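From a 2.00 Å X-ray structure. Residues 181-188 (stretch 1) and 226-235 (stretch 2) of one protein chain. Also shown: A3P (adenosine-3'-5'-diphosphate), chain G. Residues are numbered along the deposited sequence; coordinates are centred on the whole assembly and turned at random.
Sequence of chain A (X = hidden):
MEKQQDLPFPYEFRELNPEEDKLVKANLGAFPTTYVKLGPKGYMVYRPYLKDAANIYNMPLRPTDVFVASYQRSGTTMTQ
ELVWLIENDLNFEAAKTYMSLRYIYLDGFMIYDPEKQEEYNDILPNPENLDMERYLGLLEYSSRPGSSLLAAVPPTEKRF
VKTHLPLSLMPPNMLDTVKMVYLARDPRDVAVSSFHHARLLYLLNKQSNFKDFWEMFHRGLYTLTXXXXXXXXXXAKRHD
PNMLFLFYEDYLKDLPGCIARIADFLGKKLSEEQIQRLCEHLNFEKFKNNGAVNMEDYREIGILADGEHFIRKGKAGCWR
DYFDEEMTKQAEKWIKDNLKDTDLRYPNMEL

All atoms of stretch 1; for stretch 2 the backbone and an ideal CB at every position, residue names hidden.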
ATOM      1  N   VAL A 181      -9.299  -6.685  -5.409  1.00 16.84           N
ATOM      2  CA  VAL A 181      -9.398  -7.184  -4.043  1.00 14.93           C
ATOM      3  C   VAL A 181      -8.857  -6.040  -3.204  1.00 15.57           C
ATOM      4  O   VAL A 181      -7.699  -5.655  -3.343  1.00 16.22           O
ATOM      5  CB  VAL A 181      -8.533  -8.438  -3.802  1.00 13.86           C
ATOM      6  CG1 VAL A 181      -8.749  -8.943  -2.377  1.00 12.93           C
ATOM      7  CG2 VAL A 181      -8.909  -9.528  -4.794  1.00 14.12           C
ATOM      8  N   TYR A 182      -9.698  -5.483  -2.345  1.00 14.50           N
ATOM      9  CA  TYR A 182      -9.277  -4.374  -1.518  1.00 14.57           C
ATOM     10  C   TYR A 182      -9.174  -4.805  -0.070  1.00 14.50           C
ATOM     11  O   TYR A 182     -10.105  -5.391   0.493  1.00 13.08           O
ATOM     12  CB  TYR A 182     -10.263  -3.218  -1.649  1.00 14.67           C
ATOM     13  CG  TYR A 182      -9.910  -2.005  -0.826  1.00 14.71           C
ATOM     14  CD1 TYR A 182      -9.289  -0.904  -1.403  1.00 15.48           C
ATOM     15  CD2 TYR A 182     -10.228  -1.948   0.533  1.00 15.83           C
ATOM     16  CE1 TYR A 182      -8.994   0.240  -0.651  1.00 15.61           C
ATOM     17  CE2 TYR A 182      -9.938  -0.821   1.293  1.00 15.85           C
ATOM     18  CZ  TYR A 182      -9.327   0.272   0.696  1.00 16.33           C
ATOM     19  OH  TYR A 182      -9.089   1.404   1.445  1.00 16.73           O
ATOM     20  N   LEU A 183      -8.029  -4.509   0.526  1.00 14.28           N
ATOM     21  CA  LEU A 183      -7.784  -4.855   1.917  1.00 15.76           C
ATOM     22  C   LEU A 183      -7.860  -3.649   2.839  1.00 16.00           C
ATOM     23  O   LEU A 183      -7.363  -2.563   2.510  1.00 16.45           O
ATOM     24  CB  LEU A 183      -6.413  -5.514   2.062  1.00 15.81           C
ATOM     25  CG  LEU A 183      -6.386  -7.048   2.124  1.00 16.08           C
ATOM     26  CD1 LEU A 183      -7.117  -7.523   3.371  1.00 16.72           C
ATOM     27  CD2 LEU A 183      -7.022  -7.635   0.870  1.00 17.52           C
ATOM     28  N   ALA A 184      -8.503  -3.858   3.986  1.00 16.48           N
ATOM     29  CA  ALA A 184      -8.659  -2.844   5.024  1.00 16.56           C
ATOM     30  C   ALA A 184      -8.156  -3.480   6.313  1.00 16.82           C
ATOM     31  O   ALA A 184      -8.172  -4.701   6.462  1.00 17.90           O
ATOM     32  CB  ALA A 184     -10.116  -2.430   5.175  1.00 16.95           C
ATOM     33  N   ARG A 185      -7.709  -2.651   7.241  1.00 17.14           N
ATOM     34  CA  ARG A 185      -7.171  -3.137   8.503  1.00 17.40           C
ATOM     35  C   ARG A 185      -7.402  -2.063   9.557  1.00 16.96           C
ATOM     36  O   ARG A 185      -7.454  -0.878   9.234  1.00 17.36           O
ATOM     37  CB  ARG A 185      -5.668  -3.387   8.335  1.00 16.91           C
ATOM     38  CG  ARG A 185      -4.965  -4.000   9.542  1.00 15.43           C
ATOM     39  CD  ARG A 185      -3.460  -4.070   9.304  1.00 15.31           C
ATOM     40  NE  ARG A 185      -2.776  -4.727  10.415  1.00 14.63           N
ATOM     41  CZ  ARG A 185      -1.458  -4.858  10.523  1.00 16.26           C
ATOM     42  NH1 ARG A 185      -0.648  -4.376   9.579  1.00 12.63           N
ATOM     43  NH2 ARG A 185      -0.950  -5.481  11.581  1.00 15.56           N
ATOM     44  N   ASP A 186      -7.547  -2.477  10.812  1.00 17.88           N
ATOM     45  CA  ASP A 186      -7.756  -1.538  11.916  1.00 17.89           C
ATOM     46  C   ASP A 186      -6.759  -0.401  11.696  1.00 17.87           C
ATOM     47  O   ASP A 186      -5.565  -0.647  11.585  1.00 19.57           O
ATOM     48  CB  ASP A 186      -7.460  -2.237  13.243  1.00 18.28           C
ATOM     49  CG  ASP A 186      -7.818  -1.395  14.449  1.00 19.12           C
ATOM     50  OD1 ASP A 186      -7.453  -0.197  14.500  1.00 17.62           O
ATOM     51  OD2 ASP A 186      -8.470  -1.949  15.354  1.00 21.39           O
ATOM     52  N   PRO A 187      -7.239   0.854  11.646  1.00 19.21           N
ATOM     53  CA  PRO A 187      -6.414   2.050  11.433  1.00 18.69           C
ATOM     54  C   PRO A 187      -5.256   2.216  12.421  1.00 19.44           C
ATOM     55  O   PRO A 187      -4.190   2.735  12.074  1.00 18.85           O
ATOM     56  CB  PRO A 187      -7.414   3.203  11.564  1.00 19.78           C
ATOM     57  CG  PRO A 187      -8.739   2.575  11.369  1.00 19.28           C
ATOM     58  CD  PRO A 187      -8.619   1.234  11.992  1.00 18.25           C
ATOM     59  N   ARG A 188      -5.473   1.794  13.658  1.00 19.59           N
ATOM     60  CA  ARG A 188      -4.445   1.936  14.678  1.00 19.92           C
ATOM     61  C   ARG A 188      -3.213   1.075  14.415  1.00 19.50           C
ATOM     62  O   ARG A 188      -2.087   1.534  14.612  1.00 20.39           O
ATOM     63  CB  ARG A 188      -5.058   1.668  16.050  1.00 19.60           C
ATOM     64  CG  ARG A 188      -6.063   2.754  16.421  1.00 20.18           C
ATOM     65  CD  ARG A 188      -6.996   2.329  17.530  1.00 19.66           C
ATOM     66  NE  ARG A 188      -7.784   1.172  17.142  1.00 20.70           N
ATOM     67  CZ  ARG A 188      -8.790   0.686  17.855  1.00 20.85           C
ATOM     68  NH1 ARG A 188      -9.129   1.263  18.998  1.00 19.11           N
ATOM     69  NH2 ARG A 188      -9.456  -0.375  17.421  1.00 21.95           N
ATOM     70  N   UNK A 226      -6.828  11.204   3.571  1.00 17.75           N
ATOM     71  CA  UNK A 226      -7.594  10.728   4.730  1.00 17.40           C
ATOM     72  C   UNK A 226      -7.820   9.225   4.691  1.00 16.71           C
ATOM     73  O   UNK A 226      -8.332   8.698   3.714  1.00 16.62           O
ATOM     74  CB  UNK A 226      -8.943  11.446   4.802  1.00 17.40           C
ATOM     75  N   UNK A 227      -7.446   8.542   5.764  1.00 16.36           N
ATOM     76  CA  UNK A 227      -7.608   7.102   5.835  1.00 16.66           C
ATOM     77  C   UNK A 227      -9.042   6.611   5.593  1.00 16.35           C
ATOM     78  O   UNK A 227      -9.279   5.741   4.753  1.00 17.30           O
ATOM     79  CB  UNK A 227      -7.133   6.616   7.206  1.00 16.66           C
ATOM     80  N   UNK A 228     -10.004   7.154   6.324  1.00 15.96           N
ATOM     81  CA  UNK A 228     -11.371   6.694   6.143  1.00 16.37           C
ATOM     82  C   UNK A 228     -12.012   6.985   4.792  1.00 16.68           C
ATOM     83  O   UNK A 228     -12.863   6.220   4.338  1.00 17.62           O
ATOM     84  CB  UNK A 228     -12.242   7.319   7.235  1.00 16.37           C
ATOM     85  N   UNK A 229     -11.617   8.072   4.141  1.00 17.27           N
ATOM     86  CA  UNK A 229     -12.175   8.365   2.822  1.00 18.21           C
ATOM     87  C   UNK A 229     -11.683   7.298   1.849  1.00 17.46           C
ATOM     88  O   UNK A 229     -12.401   6.886   0.934  1.00 17.88           O
ATOM     89  CB  UNK A 229     -11.782   9.766   2.348  1.00 18.21           C
ATOM     90  N   UNK A 230     -10.455   6.837   2.062  1.00 17.39           N
ATOM     91  CA  UNK A 230      -9.855   5.807   1.207  1.00 17.02           C
ATOM     92  C   UNK A 230     -10.651   4.512   1.362  1.00 16.95           C
ATOM     93  O   UNK A 230     -11.082   3.905   0.377  1.00 18.81           O
ATOM     94  CB  UNK A 230      -8.383   5.585   1.559  1.00 17.02           C
ATOM     95  N   UNK A 231     -10.869   4.100   2.605  1.00 17.71           N
ATOM     96  CA  UNK A 231     -11.625   2.882   2.888  1.00 16.67           C
ATOM     97  C   UNK A 231     -13.083   2.978   2.449  1.00 18.03           C
ATOM     98  O   UNK A 231     -13.614   2.055   1.835  1.00 17.65           O
ATOM     99  CB  UNK A 231     -11.561   2.568   4.384  1.00 16.67           C
ATOM    100  N   UNK A 232     -13.738   4.087   2.782  1.00 19.16           N
ATOM    101  CA  UNK A 232     -15.144   4.251   2.433  1.00 20.86           C
ATOM    102  C   UNK A 232     -15.432   4.121   0.937  1.00 20.61           C
ATOM    103  O   UNK A 232     -16.443   3.551   0.549  1.00 21.83           O
ATOM    104  CB  UNK A 232     -15.630   5.617   2.922  1.00 20.86           C
ATOM    105  N   UNK A 233     -14.540   4.637   0.103  1.00 21.29           N
ATOM    106  CA  UNK A 233     -14.731   4.551  -1.342  1.00 21.51           C
ATOM    107  C   UNK A 233     -14.801   3.112  -1.824  1.00 21.39           C
ATOM    108  O   UNK A 233     -15.562   2.791  -2.733  1.00 19.32           O
ATOM    109  CB  UNK A 233     -13.601   5.284  -2.068  1.00 21.51           C
ATOM    110  N   UNK A 234     -13.997   2.244  -1.218  1.00 21.26           N
ATOM    111  CA  UNK A 234     -13.987   0.839  -1.602  1.00 21.37           C
ATOM    112  C   UNK A 234     -15.161   0.138  -0.953  1.00 21.32           C
ATOM    113  O   UNK A 234     -15.790  -0.730  -1.556  1.00 22.30           O
ATOM    114  CB  UNK A 234     -12.670   0.167  -1.209  1.00 21.37           C
ATOM    115  N   UNK A 235     -15.446   0.524   0.285  1.00 22.06           N
ATOM    116  CA  UNK A 235     -16.544  -0.057   1.038  1.00 23.14           C
ATOM    117  C   UNK A 235     -17.878   0.184   0.335  1.00 23.67           C
ATOM    118  O   UNK A 235     -18.763  -0.663   0.375  1.00 24.29           O
ATOM    119  CB  UNK A 235     -16.579   0.519   2.455  1.00 23.14           C
TER
HETATM  120  P1  A3P G 400       2.866  -5.367  10.583  1.00 19.06           P
HETATM  121  O1P A3P G 400       3.695  -4.164  10.394  1.00 16.83           O
HETATM  122  O2P A3P G 400       3.693  -6.548  10.910  1.00 17.81           O
HETATM  123  O3P A3P G 400       1.872  -5.146  11.644  1.00 18.66           O
HETATM  124  P2  A3P G 400       1.211  -4.423   3.241  1.00 21.28           P
HETATM  125  O4P A3P G 400       1.624  -5.625   2.498  1.00 20.76           O
HETATM  126  O5P A3P G 400      -0.079  -3.910   2.732  1.00 21.66           O
HETATM  127  O6P A3P G 400       2.274  -3.381   3.146  1.00 21.62           O
HETATM  128  O5' A3P G 400       1.018  -4.803   4.762  1.00 19.11           O
HETATM  129  C5' A3P G 400       2.087  -5.304   5.549  1.00 18.13           C
HETATM  130  C4' A3P G 400       1.575  -5.853   6.884  1.00 18.27           C
HETATM  131  O4' A3P G 400       1.166  -7.234   6.671  1.00 18.03           O
HETATM  132  C3' A3P G 400       2.670  -5.914   7.951  1.00 19.24           C
HETATM  133  O3' A3P G 400       2.066  -5.661   9.241  1.00 17.53           O
HETATM  134  C2' A3P G 400       3.232  -7.301   7.720  1.00 19.22           C
HETATM  135  O2' A3P G 400       4.119  -7.837   8.697  1.00 20.35           O
HETATM  136  C1' A3P G 400       1.944  -8.086   7.519  1.00 19.09           C
HETATM  137  N9  A3P G 400       2.167  -9.384   6.869  1.00 18.07           N
HETATM  138  C8  A3P G 400       2.908  -9.689   5.738  1.00 18.71           C
HETATM  139  N7  A3P G 400       2.910 -10.952   5.405  1.00 19.54           N
HETATM  140  C5  A3P G 400       2.116 -11.544   6.378  1.00 19.40           C
HETATM  141  C6  A3P G 400       1.697 -12.899   6.619  1.00 20.30           C
HETATM  142  N6  A3P G 400       2.054 -13.925   5.841  1.00 19.88           N
HETATM  143  N1  A3P G 400       0.875 -13.149   7.716  1.00 19.18           N
HETATM  144  C2  A3P G 400       0.484 -12.123   8.540  1.00 20.75           C
HETATM  145  N3  A3P G 400       0.817 -10.801   8.415  1.00 17.53           N
HETATM  146  C4  A3P G 400       1.640 -10.582   7.307  1.00 18.88           C

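Strand 181-184 and helix 227-235 run at 141° to each other, 9.5 Å apart at their axes' closest approach, so the two segments pass roughly antiparallel and the start of the helix lies near the end of stretch 1.

Position 226 precedes the helix, with phi/psi of -53/126, and its ideal CB has nothing of stretch 1 within 5.5 Å. That phi value suits proline, and small polar capping residues would serve as well. The deposited residue is Pro226, preceded by a cis peptide bond; its carbonyl O accepts from the backbone N of position 230 at 3.3 Å.

At 227 the CA-to-CB bond points toward stretch 1, yet the ideal CB is still beyond 5.5 Å of it. A long side chain is needed to cross the gap, which is lined by the Pro187 ring and the carbonyl of Arg185. A large aromatic or long aliphatic group would fill it, and one ending in a donor could also address the carbonyl. Tyr227 meets both demands. CB of Pro187 lies over one face of its ring, 4.1 Å from the centroid, and Pro187 CG comes within 3.3 Å of Tyr227 CE2. The hydroxyl OH lies 2.8 Å from Arg185 O, at best a weak hydrogen bond, since another acceptor competes for its one proton, and 2.8 Å from the O of water 1, which accepts from Arg185 N at 2.9 Å. The backbone of Arg185 is thus approached directly and through the water, while its extended side chain leads away to A3P, where NH2 donates to O3P at 2.8 Å.

Position 228 points sideways, and only a long group could bend back to the proline; methionine or an aromatic would do. Phe228, with chi1 in the m well, brings CZ to 3.9 Å from Pro187 CG. Position 229 is out of reach and tolerates many residues; it is Glu229.

Position 230 also points sideways, but its ideal CB is 4.2 Å from Tyr182 OH. A polar side chain able to pair with a phenol is favoured: histidine, asparagine or glutamine, for example. His230, chi1 t, places ND1 2.7 Å from Tyr182 OH in a hydrogen bond for which either atom could be the donor. The two rings meet rim to rim.

At 231 CA-to-CB points sideways, and the ideal CB lies 4.0 Å from Tyr182 OH and 5.3 Å from Ala184 CB, so a compact aliphatic group fits. Val231 packs CG2 3.7 Å from Tyr182 OH and CG1 4.5 Å from Ala184 CB.

Positions 232 and 233 point away and sideways, without contacts to stretch 1, and polar residues are acceptable: Lys232 and Glu233.

At 234 CA-to-CB points toward the strand and the ideal CB is already 3.5 Å from Tyr182 CG. With the ring so near, a small residue such as alanine suits best. Ala234 sets its CB over the ring face, 3.4 Å from the Tyr182 centroid and 7° off the normal.

Position 235 points sideways and stretch 1 sets no demand; the residue is Trp235.

Stretch 2 (226-235) PYFEHVKEAW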
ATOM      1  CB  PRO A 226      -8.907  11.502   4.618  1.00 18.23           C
ATOM      2  CG  PRO A 226      -8.502  12.772   3.923  1.00 18.71           C
ATOM      3  CD  PRO A 226      -7.588  12.245   2.851  1.00 17.74           C
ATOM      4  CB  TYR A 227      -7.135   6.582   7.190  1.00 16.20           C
ATOM      5  CG  TYR A 227      -7.478   5.124   7.385  1.00 16.01           C
ATOM      6  CD1 TYR A 227      -6.707   4.125   6.801  1.00 16.14           C
ATOM      7  CD2 TYR A 227      -8.619   4.749   8.094  1.00 16.62           C
ATOM      8  CE1 TYR A 227      -7.063   2.785   6.913  1.00 16.31           C
ATOM      9  CE2 TYR A 227      -8.987   3.405   8.213  1.00 15.73           C
ATOM     10  CZ  TYR A 227      -8.210   2.434   7.619  1.00 15.19           C
ATOM     11  OH  TYR A 227      -8.587   1.108   7.702  1.00 15.29           O
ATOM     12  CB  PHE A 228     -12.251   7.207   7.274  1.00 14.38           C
ATOM     13  CG  PHE A 228     -12.083   6.440   8.540  1.00 15.32           C
ATOM     14  CD1 PHE A 228     -11.344   6.961   9.597  1.00 14.77           C
ATOM     15  CD2 PHE A 228     -12.643   5.169   8.669  1.00 13.67           C
ATOM     16  CE1 PHE A 228     -11.174   6.227  10.762  1.00 16.43           C
ATOM     17  CE2 PHE A 228     -12.471   4.434   9.830  1.00 15.32           C
ATOM     18  CZ  PHE A 228     -11.738   4.964  10.878  1.00 14.45           C
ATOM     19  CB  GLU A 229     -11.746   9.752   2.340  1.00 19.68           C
ATOM     20  CG  GLU A 229     -12.314  10.900   3.174  1.00 22.97           C
ATOM     21  CD  GLU A 229     -13.793  10.720   3.468  1.00 24.61           C
ATOM     22  OE1 GLU A 229     -14.546  10.392   2.523  1.00 24.84           O
ATOM     23  OE2 GLU A 229     -14.203  10.904   4.638  1.00 25.26           O
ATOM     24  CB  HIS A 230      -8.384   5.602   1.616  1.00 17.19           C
ATOM     25  CG  HIS A 230      -7.570   4.820   0.628  1.00 14.93           C
ATOM     26  ND1 HIS A 230      -7.878   3.528   0.264  1.00 12.91           N
ATOM     27  CD2 HIS A 230      -6.424   5.133  -0.025  1.00 14.53           C
ATOM     28  CE1 HIS A 230      -6.954   3.074  -0.565  1.00 13.15           C
ATOM     29  NE2 HIS A 230      -6.060   4.029  -0.755  1.00 13.85           N
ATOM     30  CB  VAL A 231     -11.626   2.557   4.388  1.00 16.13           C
ATOM     31  CG1 VAL A 231     -12.478   1.307   4.657  1.00 15.76           C
ATOM     32  CG2 VAL A 231     -10.195   2.345   4.880  1.00 16.05           C
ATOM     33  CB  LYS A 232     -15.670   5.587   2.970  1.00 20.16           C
ATOM     34  CG  LYS A 232     -15.707   5.622   4.490  1.00 21.06           C
ATOM     35  CD  LYS A 232     -16.475   6.809   5.023  1.00 22.63           C
ATOM     36  CE  LYS A 232     -16.610   6.708   6.528  1.00 21.77           C
ATOM     37  NZ  LYS A 232     -17.501   7.760   7.054  1.00 21.80           N
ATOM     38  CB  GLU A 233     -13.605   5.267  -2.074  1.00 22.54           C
ATOM     39  CG  GLU A 233     -13.795   6.760  -2.191  1.00 21.61           C
ATOM     40  CD  GLU A 233     -12.762   7.381  -3.103  1.00 23.07           C
ATOM     41  OE1 GLU A 233     -12.342   6.688  -4.052  1.00 23.29           O
ATOM     42  OE2 GLU A 233     -12.377   8.555  -2.883  1.00 21.71           O
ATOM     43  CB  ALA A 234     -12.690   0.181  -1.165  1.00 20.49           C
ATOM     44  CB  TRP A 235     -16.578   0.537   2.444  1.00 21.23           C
ATOM     45  CG  TRP A 235     -17.656  -0.037   3.324  1.00 22.26           C
ATOM     46  CD1 TRP A 235     -18.807   0.582   3.716  1.00 21.76           C
ATOM     47  CD2 TRP A 235     -17.677  -1.339   3.924  1.00 22.07           C
ATOM     48  NE1 TRP A 235     -19.540  -0.249   4.526  1.00 23.47           N
ATOM     49  CE2 TRP A 235     -18.872  -1.435   4.671  1.00 23.00           C
ATOM     50  CE3 TRP A 235     -16.805  -2.432   3.903  1.00 23.70           C
ATOM     51  CZ2 TRP A 235     -19.217  -2.580   5.392  1.00 23.04           C
ATOM     52  CZ3 TRP A 235     -17.149  -3.577   4.624  1.00 23.88           C
ATOM     53  CH2 TRP A 235     -18.345  -3.640   5.357  1.00 23.88           C
TER
HETATM   54  O   HOH W   1      -6.821  -0.223   6.006  1.00 23.93           O
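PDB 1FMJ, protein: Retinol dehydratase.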